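Local coordinates for protein maleylpyruvate isomerase (Ralstonia sp., PDB 2V6K) that catalyses the glutathione-dependent isomerisation of maleylpyruvate to fumarylpyruvate, a step of naphthalene degradation, as a homodimeric zeta-class glutathione transferase, at residues A142-L147 and P187-V192. Sequence-based numbering, arbitrary orientation.
Sequences AYEALL and PLIRAV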
loop_
_atom_site.group_PDB
_atom_site.type_symbol
_atom_site.label_atom_id
_atom_site.label_comp_id
_atom_site.label_asym_id
_atom_site.label_seq_id
_atom_site.Cartn_x
_atom_site.Cartn_y
_atom_site.Cartn_z
ATOM N N ALA A 142 13.194 7.700 4.951
ATOM C CA ALA A 142 12.630 8.373 3.785
ATOM C C ALA A 142 11.575 9.400 4.176
ATOM O O ALA A 142 11.583 10.518 3.664
ATOM C CB ALA A 142 12.054 7.359 2.810
ATOM N N TYR A 143 10.666 9.015 5.073
ATOM C CA TYR A 143 9.586 9.893 5.517
ATOM C C TYR A 143 10.175 11.152 6.160
ATOM O O TYR A 143 9.776 12.279 5.828
ATOM C CB TYR A 143 8.692 9.132 6.501
ATOM C CG TYR A 143 7.301 9.679 6.704
ATOM C CD1 TYR A 143 6.195 8.991 6.232
ATOM C CD2 TYR A 143 7.088 10.868 7.401
ATOM C CE1 TYR A 143 4.911 9.467 6.437
ATOM C CE2 TYR A 143 5.801 11.362 7.603
ATOM C CZ TYR A 143 4.719 10.651 7.112
ATOM O OH TYR A 143 3.438 11.112 7.299
ATOM N N GLU A 144 11.131 10.957 7.067
ATOM C CA GLU A 144 11.828 12.059 7.735
ATOM C C GLU A 144 12.504 12.995 6.736
ATOM O O GLU A 144 12.423 14.223 6.874
ATOM C CB GLU A 144 12.863 11.494 8.710
ATOM C CG GLU A 144 13.628 12.536 9.513
ATOM C CD GLU A 144 12.867 13.068 10.716
ATOM O OE1 GLU A 144 11.756 12.577 11.024
ATOM O OE2 GLU A 144 13.407 13.985 11.366
ATOM N N ALA A 145 13.176 12.422 5.738
ATOM C CA ALA A 145 13.843 13.224 4.713
ATOM C C ALA A 145 12.833 14.071 3.942
ATOM O O ALA A 145 13.102 15.238 3.632
ATOM C CB ALA A 145 14.627 12.334 3.767
ATOM N N LEU A 146 11.672 13.493 3.640
ATOM C CA LEU A 146 10.624 14.235 2.934
ATOM C C LEU A 146 10.026 15.355 3.770
ATOM O O LEU A 146 9.732 16.432 3.241
ATOM C CB LEU A 146 9.539 13.289 2.412
ATOM C CG LEU A 146 10.010 12.372 1.280
ATOM C CD1 LEU A 146 8.993 11.270 1.030
ATOM C CD2 LEU A 146 10.277 13.153 -0.000
ATOM N N LEU A 147 9.872 15.123 5.072
ATOM C CA LEU A 147 9.397 16.172 5.987
ATOM C C LEU A 147 10.350 17.358 6.014
ATOM O O LEU A 147 9.919 18.503 6.169
ATOM C CB LEU A 147 9.215 15.629 7.408
ATOM C CG LEU A 147 8.114 14.593 7.645
ATOM C CD1 LEU A 147 8.034 14.221 9.116
ATOM C CD2 LEU A 147 6.768 15.100 7.160
ATOM N N PRO A 187 13.551 13.261 14.476
ATOM C CA PRO A 187 12.935 14.310 15.284
ATOM C C PRO A 187 11.693 14.936 14.655
ATOM O O PRO A 187 10.791 15.351 15.379
ATOM C CB PRO A 187 14.050 15.353 15.412
ATOM C CG PRO A 187 14.917 15.123 14.214
ATOM C CD PRO A 187 14.911 13.636 14.053
ATOM N N LEU A 188 11.647 15.007 13.328
ATOM C CA LEU A 188 10.505 15.632 12.673
ATOM C C LEU A 188 9.281 14.739 12.801
ATOM O O LEU A 188 8.188 15.216 13.118
ATOM C CB LEU A 188 10.818 15.992 11.218
ATOM C CG LEU A 188 12.011 16.943 11.001
ATOM C CD1 LEU A 188 12.249 17.184 9.521
ATOM C CD2 LEU A 188 11.859 18.274 11.744
ATOM N N ILE A 189 9.477 13.438 12.604
ATOM C CA ILE A 189 8.428 12.457 12.844
ATOM C C ILE A 189 7.972 12.498 14.304
ATOM O O ILE A 189 6.769 12.506 14.582
ATOM C CB ILE A 189 8.898 11.038 12.435
ATOM C CG1 ILE A 189 8.888 10.908 10.906
ATOM C CG2 ILE A 189 8.034 9.953 13.070
ATOM C CD1 ILE A 189 9.517 9.617 10.382
ATOM N N ARG A 190 8.920 12.557 15.238
ATOM C CA ARG A 190 8.555 12.601 16.651
ATOM C C ARG A 190 7.726 13.846 16.964
ATOM O O ARG A 190 6.756 13.776 17.725
ATOM C CB ARG A 190 9.798 12.525 17.541
ATOM C CG ARG A 190 10.385 11.115 17.629
ATOM C CD ARG A 190 11.529 11.031 18.628
ATOM N NE ARG A 190 12.820 11.486 18.096
ATOM C CZ ARG A 190 13.409 12.640 18.399
ATOM N NH1 ARG A 190 12.827 13.510 19.222
ATOM N NH2 ARG A 190 14.593 12.933 17.871
ATOM N N ALA A 191 8.082 14.977 16.355
ATOM C CA ALA A 191 7.340 16.221 16.574
ATOM C C ALA A 191 5.933 16.151 15.980
ATOM O O ALA A 191 4.981 16.626 16.594
ATOM C CB ALA A 191 8.102 17.412 16.030
ATOM N N VAL A 192 5.794 15.546 14.803
ATOM C CA VAL A 192 4.469 15.371 14.197
ATOM C C VAL A 192 3.607 14.469 15.079
ATOM O O VAL A 192 2.440 14.777 15.352
ATOM C CB VAL A 192 4.550 14.792 12.768
ATOM C CG1 VAL A 192 3.160 14.398 12.266
ATOM C CG2 VAL A 192 5.190 15.799 11.828
#
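The carboxylate of Glu144 and the ring of Tyr143 both meet the start of helix 187-196. At the edge of the Tyr143 ring, in its plane, lies CD1 of Leu147, one turn further along helix 125-149, while CG1 of Ile189 approaches the ring obliquely, 3.9 Å from CD2. The Tyr143 side chain also touches Leu97 and Val101 of helix 88-104 and Leu169 of helix 164-178, and its OH is hydrogen-bonded to Ser157 OG. The Glu144 carboxylate presents its oxygens to two successive backbone amides: OE2 accepts from Leu188 N at 2.8 Å and OE1 from Ile189 N at 2.9 Å. Each oxygen uses its syn lone pair, and both bonds are fairly straight. CG of Glu144 stands anti to the backbone N (chi1 -178°), and a bend at chi2 (81°) turns CD toward the neighbouring helix. Around this fork pack Pro187 CD, 3.1 Å from Glu144 OE2, and Ile189 CG1, 3.3 Å from Glu144 OE1. Beside it, Leu147 CD1 reaches Leu188 CB at 3.9 Å and Val192 CG2 at 4.2 Å. The two helix segments cross at 82°, with axes 9.0 Å apart; the carboxylate lies at the first turn of helix 187-196, where amides lack acceptors within their own helix. Glu144, from another helix of the all-helical C-terminal domain, thus supplies acceptors to two first-turn amides, and its negative charge is probably stabilised by the two N-H groups and the positive end of the helix dipole.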